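Local coordinates for protein magnesium transporter (Enterococcus faecalis, PDB 2OUX) that probably transports magnesium ions across the cell membrane as a homodimer, this chain being its cytoplasmic, magnesium-binding part with an N-terminal domain and paired CBS domains, at residues 185-189 against 206-211; 151-157 against 198-204; 179-185 against 238-244. All blocks are in the same frame, centred on the assembly; numbering follows the deposited sequence.

Contact 1. Residues 185-189 against 206-211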
# COMPACT_ATOMS: atom_id res chain seq x y z
N LEU A 185 -14.50 -4.79 -16.16
CA LEU A 185 -13.56 -3.80 -15.62
C LEU A 185 -13.22 -2.84 -16.74
O LEU A 185 -12.57 -3.21 -17.72
CB LEU A 185 -12.29 -4.49 -15.12
CG LEU A 185 -11.17 -3.58 -14.60
CD1 LEU A 185 -11.67 -2.72 -13.43
CD2 LEU A 185 -9.99 -4.46 -14.17
N VAL A 186 -13.66 -1.59 -16.61
CA VAL A 186 -13.40 -0.60 -17.65
C VAL A 186 -12.57 0.61 -17.24
O VAL A 186 -12.29 1.49 -18.06
CB VAL A 186 -14.74 -0.09 -18.25
CG1 VAL A 186 -15.52 -1.27 -18.84
CG2 VAL A 186 -15.56 0.61 -17.16
N GLY A 187 -12.18 0.68 -15.97
CA GLY A 187 -11.40 1.82 -15.53
C GLY A 187 -11.03 1.77 -14.06
O GLY A 187 -11.41 0.84 -13.34
N VAL A 188 -10.29 2.78 -13.62
CA VAL A 188 -9.86 2.85 -12.23
C VAL A 188 -9.51 4.28 -11.85
O VAL A 188 -9.16 5.09 -12.72
CB VAL A 188 -8.61 1.96 -11.99
CG1 VAL A 188 -7.44 2.47 -12.83
CG2 VAL A 188 -8.23 1.97 -10.52
N ILE A 189 -9.62 4.59 -10.56
CA ILE A 189 -9.27 5.90 -10.04
C ILE A 189 -8.79 5.72 -8.60
O ILE A 189 -9.45 5.08 -7.80
CB ILE A 189 -10.46 6.92 -10.08
CG1 ILE A 189 -9.93 8.32 -9.78
CG2 ILE A 189 -11.52 6.57 -9.04
CD1 ILE A 189 -10.87 9.44 -10.15
N ILE A 206 -12.82 11.62 -15.02
CA ILE A 206 -11.53 11.63 -14.35
C ILE A 206 -10.90 10.25 -14.13
O ILE A 206 -9.78 10.16 -13.64
CB ILE A 206 -11.62 12.35 -12.99
CG1 ILE A 206 -12.78 11.78 -12.17
CG2 ILE A 206 -11.79 13.85 -13.21
CD1 ILE A 206 -12.78 12.23 -10.73
N LEU A 207 -11.62 9.20 -14.51
CA LEU A 207 -11.13 7.83 -14.34
C LEU A 207 -9.97 7.53 -15.28
O LEU A 207 -9.77 8.23 -16.27
CB LEU A 207 -12.27 6.83 -14.58
CG LEU A 207 -12.77 6.66 -16.03
CD1 LEU A 207 -11.82 5.75 -16.80
CD2 LEU A 207 -14.15 6.04 -16.02
N ASN A 208 -9.19 6.50 -14.97
CA ASN A 208 -8.07 6.14 -15.83
C ASN A 208 -8.51 4.97 -16.70
O ASN A 208 -8.94 3.94 -16.19
CB ASN A 208 -6.86 5.70 -15.01
CG ASN A 208 -5.59 5.66 -15.83
OD1 ASN A 208 -5.60 5.31 -17.02
ND2 ASN A 208 -4.47 6.01 -15.20
N GLU A 209 -8.39 5.14 -18.02
CA GLU A 209 -8.78 4.08 -18.94
C GLU A 209 -7.75 2.97 -18.99
O GLU A 209 -8.10 1.82 -19.24
CB GLU A 209 -8.97 4.62 -20.36
CG GLU A 209 -10.07 5.64 -20.51
CD GLU A 209 -10.47 5.83 -21.96
OE1 GLU A 209 -9.57 6.03 -22.81
OE2 GLU A 209 -11.68 5.79 -22.25
N ARG A 210 -6.48 3.30 -18.78
CA ARG A 210 -5.42 2.30 -18.82
C ARG A 210 -5.24 1.56 -17.49
O ARG A 210 -4.18 1.60 -16.87
CB ARG A 210 -4.09 2.95 -19.23
CG ARG A 210 -4.09 3.49 -20.64
CD ARG A 210 -2.75 4.12 -20.97
NE ARG A 210 -1.67 3.13 -20.99
CZ ARG A 210 -1.48 2.26 -21.97
NH1 ARG A 210 -2.29 2.25 -23.02
NH2 ARG A 210 -0.47 1.39 -21.90
N VAL A 211 -6.30 0.89 -17.05
CA VAL A 211 -6.24 0.14 -15.81
C VAL A 211 -5.48 -1.17 -16.01
O VAL A 211 -5.74 -1.91 -16.95
CB VAL A 211 -7.66 -0.15 -15.26
CG1 VAL A 211 -8.52 -0.78 -16.34
CG2 VAL A 211 -7.57 -1.05 -14.05

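Contact 2. Residues 151-157 against 198-204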
# COMPACT_ATOMS: atom_id res chain seq x y z
N VAL A 151 -19.82 2.56 -11.12
CA VAL A 151 -20.06 2.74 -12.55
C VAL A 151 -19.54 4.11 -12.95
O VAL A 151 -19.44 5.01 -12.11
CB VAL A 151 -21.57 2.69 -12.90
CG1 VAL A 151 -22.12 1.31 -12.60
CG2 VAL A 151 -22.33 3.76 -12.12
N ALA A 152 -19.23 4.25 -14.23
CA ALA A 152 -18.69 5.49 -14.78
C ALA A 152 -19.59 6.74 -14.69
O ALA A 152 -19.15 7.77 -14.19
CB ALA A 152 -18.28 5.26 -16.22
N ASN A 153 -20.82 6.64 -15.19
CA ASN A 153 -21.75 7.78 -15.20
C ASN A 153 -22.28 8.16 -13.83
O ASN A 153 -23.48 8.31 -13.63
CB ASN A 153 -22.91 7.51 -16.17
CG ASN A 153 -23.85 8.70 -16.32
OD1 ASN A 153 -24.93 8.73 -15.73
ND2 ASN A 153 -23.43 9.69 -17.10
N GLN A 154 -21.37 8.32 -12.89
CA GLN A 154 -21.71 8.68 -11.53
C GLN A 154 -20.81 9.86 -11.16
O GLN A 154 -19.77 10.07 -11.78
CB GLN A 154 -21.45 7.47 -10.64
CG GLN A 154 -21.40 7.72 -9.16
CD GLN A 154 -21.30 6.43 -8.38
OE1 GLN A 154 -20.59 5.51 -8.78
NE2 GLN A 154 -22.02 6.34 -7.28
N THR A 155 -21.21 10.63 -10.15
CA THR A 155 -20.41 11.76 -9.71
C THR A 155 -19.48 11.34 -8.57
O THR A 155 -19.70 10.31 -7.94
CB THR A 155 -21.30 12.87 -9.18
OG1 THR A 155 -22.07 12.35 -8.09
CG2 THR A 155 -22.22 13.39 -10.27
N VAL A 156 -18.46 12.15 -8.31
CA VAL A 156 -17.52 11.83 -7.23
C VAL A 156 -18.30 11.90 -5.92
O VAL A 156 -18.06 11.12 -4.99
CB VAL A 156 -16.32 12.81 -7.19
CG1 VAL A 156 -15.77 13.04 -8.60
CG2 VAL A 156 -16.72 14.10 -6.54
N ARG A 157 -19.24 12.84 -5.85
CA ARG A 157 -20.06 13.00 -4.66
C ARG A 157 -20.73 11.67 -4.35
O ARG A 157 -20.82 11.25 -3.19
CB ARG A 157 -21.12 14.07 -4.91
CG ARG A 157 -22.18 14.18 -3.82
CD ARG A 157 -23.22 15.25 -4.20
NE ARG A 157 -23.78 14.99 -5.53
CZ ARG A 157 -24.54 13.95 -5.84
NH1 ARG A 157 -24.84 13.04 -4.92
NH2 ARG A 157 -24.98 13.79 -7.08
N ASP A 198 -13.96 17.89 -7.89
CA ASP A 198 -15.20 18.51 -7.45
C ASP A 198 -16.34 17.52 -7.29
O ASP A 198 -16.43 16.54 -8.03
CB ASP A 198 -15.65 19.60 -8.42
CG ASP A 198 -16.88 20.34 -7.92
OD1 ASP A 198 -16.73 21.15 -6.98
OD2 ASP A 198 -17.98 20.10 -8.44
N ASP A 199 -17.22 17.79 -6.33
CA ASP A 199 -18.36 16.93 -6.07
C ASP A 199 -19.16 16.59 -7.32
O ASP A 199 -19.56 15.44 -7.51
CB ASP A 199 -19.30 17.59 -5.05
CG ASP A 199 -19.04 17.14 -3.63
OD1 ASP A 199 -17.87 17.09 -3.21
OD2 ASP A 199 -20.02 16.84 -2.91
N ASP A 200 -19.39 17.58 -8.16
CA ASP A 200 -20.18 17.39 -9.38
C ASP A 200 -19.47 16.69 -10.54
O ASP A 200 -20.12 16.22 -11.47
CB ASP A 200 -20.75 18.74 -9.83
CG ASP A 200 -21.75 19.31 -8.82
OD1 ASP A 200 -22.81 18.70 -8.61
OD2 ASP A 200 -21.46 20.37 -8.24
N THR A 201 -18.15 16.62 -10.51
CA THR A 201 -17.43 15.97 -11.59
C THR A 201 -17.89 14.52 -11.81
O THR A 201 -18.19 13.80 -10.85
CB THR A 201 -15.93 15.97 -11.33
OG1 THR A 201 -15.50 17.30 -11.02
CG2 THR A 201 -15.17 15.47 -12.55
N LEU A 202 -17.94 14.10 -13.06
CA LEU A 202 -18.35 12.73 -13.39
C LEU A 202 -17.17 11.77 -13.39
O LEU A 202 -16.16 12.00 -14.06
CB LEU A 202 -19.05 12.69 -14.75
CG LEU A 202 -20.58 12.74 -14.72
CD1 LEU A 202 -21.06 13.90 -13.87
CD2 LEU A 202 -21.11 12.87 -16.15
N ILE A 203 -17.31 10.69 -12.63
CA ILE A 203 -16.28 9.66 -12.52
C ILE A 203 -15.70 9.35 -13.89
O ILE A 203 -14.49 9.24 -14.05
CB ILE A 203 -16.86 8.36 -11.88
CG1 ILE A 203 -17.18 8.59 -10.41
CG2 ILE A 203 -15.89 7.19 -12.10
CD1 ILE A 203 -15.97 8.96 -9.57
N ALA A 204 -16.58 9.23 -14.88
CA ALA A 204 -16.18 8.91 -16.25
C ALA A 204 -15.22 9.93 -16.84
O ALA A 204 -14.49 9.63 -17.78
CB ALA A 204 -17.42 8.79 -17.13

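Contact 3. Residues 179-185 against 238-244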
# COMPACT_ATOMS: atom_id res chain seq x y z
N VAL A 179 -16.66 -0.36 -13.26
CA VAL A 179 -17.16 -1.44 -14.10
C VAL A 179 -18.44 -0.99 -14.80
O VAL A 179 -19.01 0.03 -14.44
CB VAL A 179 -17.52 -2.71 -13.29
CG1 VAL A 179 -16.28 -3.32 -12.66
CG2 VAL A 179 -18.55 -2.37 -12.22
N ASP A 180 -18.87 -1.76 -15.79
CA ASP A 180 -20.11 -1.47 -16.49
C ASP A 180 -21.17 -2.37 -15.85
O ASP A 180 -20.89 -3.00 -14.83
CB ASP A 180 -19.98 -1.73 -18.00
CG ASP A 180 -19.61 -3.16 -18.31
OD1 ASP A 180 -19.67 -4.02 -17.41
OD2 ASP A 180 -19.27 -3.44 -19.49
N GLN A 181 -22.36 -2.44 -16.44
CA GLN A 181 -23.43 -3.27 -15.88
C GLN A 181 -23.07 -4.74 -15.77
O GLN A 181 -23.42 -5.40 -14.79
CB GLN A 181 -24.71 -3.16 -16.71
CG GLN A 181 -25.40 -1.81 -16.67
CD GLN A 181 -24.86 -0.85 -17.71
OE1 GLN A 181 -24.52 -1.26 -18.82
NE2 GLN A 181 -24.79 0.42 -17.35
N GLU A 182 -22.39 -5.26 -16.78
CA GLU A 182 -22.00 -6.67 -16.79
C GLU A 182 -20.78 -6.95 -15.92
O GLU A 182 -20.21 -8.04 -15.98
CB GLU A 182 -21.75 -7.11 -18.23
CG GLU A 182 -23.04 -7.28 -19.03
CD GLU A 182 -22.79 -7.47 -20.51
OE1 GLU A 182 -22.55 -6.45 -21.20
OE2 GLU A 182 -22.83 -8.62 -20.98
N ASN A 183 -20.41 -5.98 -15.11
CA ASN A 183 -19.26 -6.11 -14.23
C ASN A 183 -17.95 -6.26 -14.98
O ASN A 183 -17.03 -6.95 -14.54
CB ASN A 183 -19.46 -7.30 -13.29
CG ASN A 183 -18.45 -7.31 -12.17
OD1 ASN A 183 -18.22 -6.28 -11.52
ND2 ASN A 183 -17.85 -8.46 -11.91
N HIS A 184 -17.87 -5.61 -16.14
CA HIS A 184 -16.66 -5.60 -16.95
C HIS A 184 -15.78 -4.50 -16.37
O HIS A 184 -16.27 -3.40 -16.10
CB HIS A 184 -17.00 -5.25 -18.40
CG HIS A 184 -17.54 -6.40 -19.19
ND1 HIS A 184 -18.40 -6.23 -20.25
CD2 HIS A 184 -17.29 -7.73 -19.12
CE1 HIS A 184 -18.67 -7.41 -20.80
NE2 HIS A 184 -18.00 -8.34 -20.13
N LEU A 185 -14.50 -4.79 -16.16
CA LEU A 185 -13.56 -3.80 -15.62
C LEU A 185 -13.22 -2.84 -16.74
O LEU A 185 -12.57 -3.21 -17.72
CB LEU A 185 -12.29 -4.49 -15.12
CG LEU A 185 -11.17 -3.58 -14.60
CD1 LEU A 185 -11.67 -2.72 -13.43
CD2 LEU A 185 -9.99 -4.46 -14.17
N THR A 238 -9.25 -10.50 -13.18
CA THR A 238 -10.40 -10.75 -14.05
C THR A 238 -10.30 -12.10 -14.74
O THR A 238 -9.30 -12.81 -14.61
CB THR A 238 -10.49 -9.69 -15.17
OG1 THR A 238 -9.45 -9.93 -16.13
CG2 THR A 238 -10.29 -8.29 -14.60
N ASP A 239 -11.36 -12.46 -15.46
CA ASP A 239 -11.36 -13.70 -16.24
C ASP A 239 -11.00 -13.26 -17.66
O ASP A 239 -10.75 -12.08 -17.90
CB ASP A 239 -12.73 -14.37 -16.22
CG ASP A 239 -13.85 -13.43 -16.62
OD1 ASP A 239 -13.59 -12.47 -17.38
OD2 ASP A 239 -14.99 -13.66 -16.19
N TYR A 240 -10.99 -14.18 -18.61
CA TYR A 240 -10.65 -13.81 -19.98
C TYR A 240 -11.64 -12.79 -20.55
O TYR A 240 -11.31 -12.08 -21.50
CB TYR A 240 -10.61 -15.05 -20.87
CG TYR A 240 -9.46 -15.98 -20.55
CD1 TYR A 240 -8.14 -15.55 -20.63
CD2 TYR A 240 -9.71 -17.29 -20.15
CE1 TYR A 240 -7.08 -16.41 -20.33
CE2 TYR A 240 -8.66 -18.16 -19.85
CZ TYR A 240 -7.35 -17.71 -19.94
OH TYR A 240 -6.31 -18.56 -19.62
N ASP A 241 -12.82 -12.72 -19.97
CA ASP A 241 -13.84 -11.79 -20.44
C ASP A 241 -13.75 -10.41 -19.78
O ASP A 241 -14.58 -9.53 -20.04
CB ASP A 241 -15.23 -12.37 -20.21
CG ASP A 241 -15.51 -13.58 -21.08
OD1 ASP A 241 -15.31 -13.48 -22.31
OD2 ASP A 241 -15.93 -14.63 -20.54
N ASP A 242 -12.75 -10.24 -18.92
CA ASP A 242 -12.55 -8.98 -18.22
C ASP A 242 -13.57 -8.66 -17.15
O ASP A 242 -13.89 -7.50 -16.91
CB ASP A 242 -12.49 -7.82 -19.22
CG ASP A 242 -11.30 -7.93 -20.15
OD1 ASP A 242 -10.17 -8.09 -19.63
OD2 ASP A 242 -11.50 -7.85 -21.38
N HIS A 243 -14.10 -9.70 -16.50
CA HIS A 243 -15.05 -9.51 -15.41
C HIS A 243 -14.20 -9.35 -14.16
O HIS A 243 -13.31 -10.17 -13.90
CB HIS A 243 -15.95 -10.74 -15.27
CG HIS A 243 -16.92 -10.92 -16.39
ND1 HIS A 243 -17.98 -10.08 -16.60
CD2 HIS A 243 -17.00 -11.87 -17.35
CE1 HIS A 243 -18.68 -10.50 -17.64
NE2 HIS A 243 -18.10 -11.59 -18.11
N LEU A 244 -14.45 -8.30 -13.38
CA LEU A 244 -13.69 -8.06 -12.16
C LEU A 244 -14.03 -9.10 -11.09
O LEU A 244 -15.13 -9.11 -10.55
CB LEU A 244 -13.98 -6.64 -11.64
CG LEU A 244 -13.33 -6.21 -10.33
CD1 LEU A 244 -11.83 -6.46 -10.36
CD2 LEU A 244 -13.62 -4.74 -10.10

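Contact 1. Residues 185-189 against 206-211
Val211 and Val188 bury the largest areas in this contact, 81 and 76 Å², out of 419 Å² summed over both segments. Their side chains meet directly, Val188 CG1 lying 3.6 Å from Val211 CB, and Val211 CG2 reaches Leu185 CD2 at 4.2 Å. The CA-to-CB bond of Val211 points toward strand 185-190, so its two methyls cover the start of that strand, CG1 coming to 4.0 Å from Gly187 N. The backbone of Val188 is paired with Asn208: Val188 N donates to Asn208 O (3.1 Å, 144°) and Asn208 N to Val188 O (2.7 Å, 162°), an isolated antiparallel hydrogen-bonded bridge with CA atoms 5.2 Å apart. In the paired CBS domains, residues 206-211 belong to the connection from the first CBS repeat to the second, and here that linker runs beside an outer strand of the first repeat's sheet. On its other edge this strand pairs with 175-179, where Val186 and Gly187 both face Val178 in a classic beta bulge; Val188 also packs on Tyr177, which binds a magnesium ion. Ile189, with 56 Å² covered, meets Ile206 through their CD1 atoms at 3.4 Å. Beyond the bridge the linker turns: Asn208 OD1 accepts from Arg210 N at 2.8 Å, an Asx turn, and Arg210 NH2 forms a salt bridge with Glu38 of the second subunit.

Contact 2. Residues 151-157 against 198-204
The two backbones run side by side in opposite directions as irregular segments with a single bridge, Thr155 to Leu202 (CA-CA 4.3 Å); the CA atoms of Ala152-Ala204 and Arg157-Asp199 are each 4.5 Å apart. Both belong to the first CBS repeat, where the segment leading into helix 156-166 meets the segment leading into helix 203-206. Three hydrogen bonds link them: Ile203 N to Gln154 O (2.7 Å), Val156 N to Thr201 O (3.0 Å) and Arg157 N to Asp199 O (3.1 Å). A weak fourth joins Ala204 N to Ala152 O (3.0 Å). Residues 198-201 form a type I turn, and Asp198 OD2 accepts from Asp200 N at 2.9 Å, an Asx turn. Among the side chains, Val156 and Ile203 bury 86 and 79 Å², with Val156 CG1 4.2 Å from Ile203 CD1; both also pack on Leu194. Thr155 is the N-cap of its helix, its OG1 bonded to Ser158 N, while its CG2 sits 3.8 Å from Leu202 CD1. At the far end Ala152 CB touches Ala204 CB at 3.7 Å.

Contact 3. Residues 179-185 against 238-244
Two equivalent hairpin turns, one from each CBS repeat, face each other here, and their backbones exchange a reciprocal pair of hydrogen bonds: Leu185 N donates to Asp242 O (2.9 Å, 168°) and Leu244 N to Asn183 O (3.1 Å, 159°). Asn183 ND2 adds a bond to Leu244 O at 3.1 Å, and His243 ND1 gives a weak one to Glu182 O at 3.1 Å, 128°. Within each turn an aspartate OD1 accepts from the backbone N four residues on: Asp180 OD1 from His184 N (2.7 Å) and Asp239 OD1 from His243 N (3.0 Å). Asp180 OD2 also accepts weakly from His184 ND1, at 3.0 Å. The imidazoles of His184 and His243 lie near parallel (29°) but slid apart, with centroids 4.6 Å from each other. Beneath the polar turns, Leu244 CD2 meets Val179 CG1 at 4.0 Å, and Leu185 and Leu244 both pack on Tyr177 and Pro236. Reciprocal main-chain bonds, supplemented by the Asn183 and His243 side chains, imply that the repeats meet through their equivalent turns, as expected of a CBS pair.

How the contacts relate
All three contacts lie on the same side of the chain's centre, contacts 1 and 2 at the surface and contact 3 partly buried. Contact 2 stays within the first CBS repeat, contact 3 joins the two repeats, and contact 1 sets the linker between them against strand 185-190, sharing Leu185 with contact 3. Contacts 1 and 2 meet where Ile206 CD1 lies 3.8 Å from Val156 CG1. At the surface, contact 1 combines one two-bond bridge with aliphatic packing, and contact 2 is held by four main-chain hydrogen bonds, one of them weak; contact 3, between the repeats, adds side-chain donors and paired imidazoles, with leucines packed beneath its polar turns.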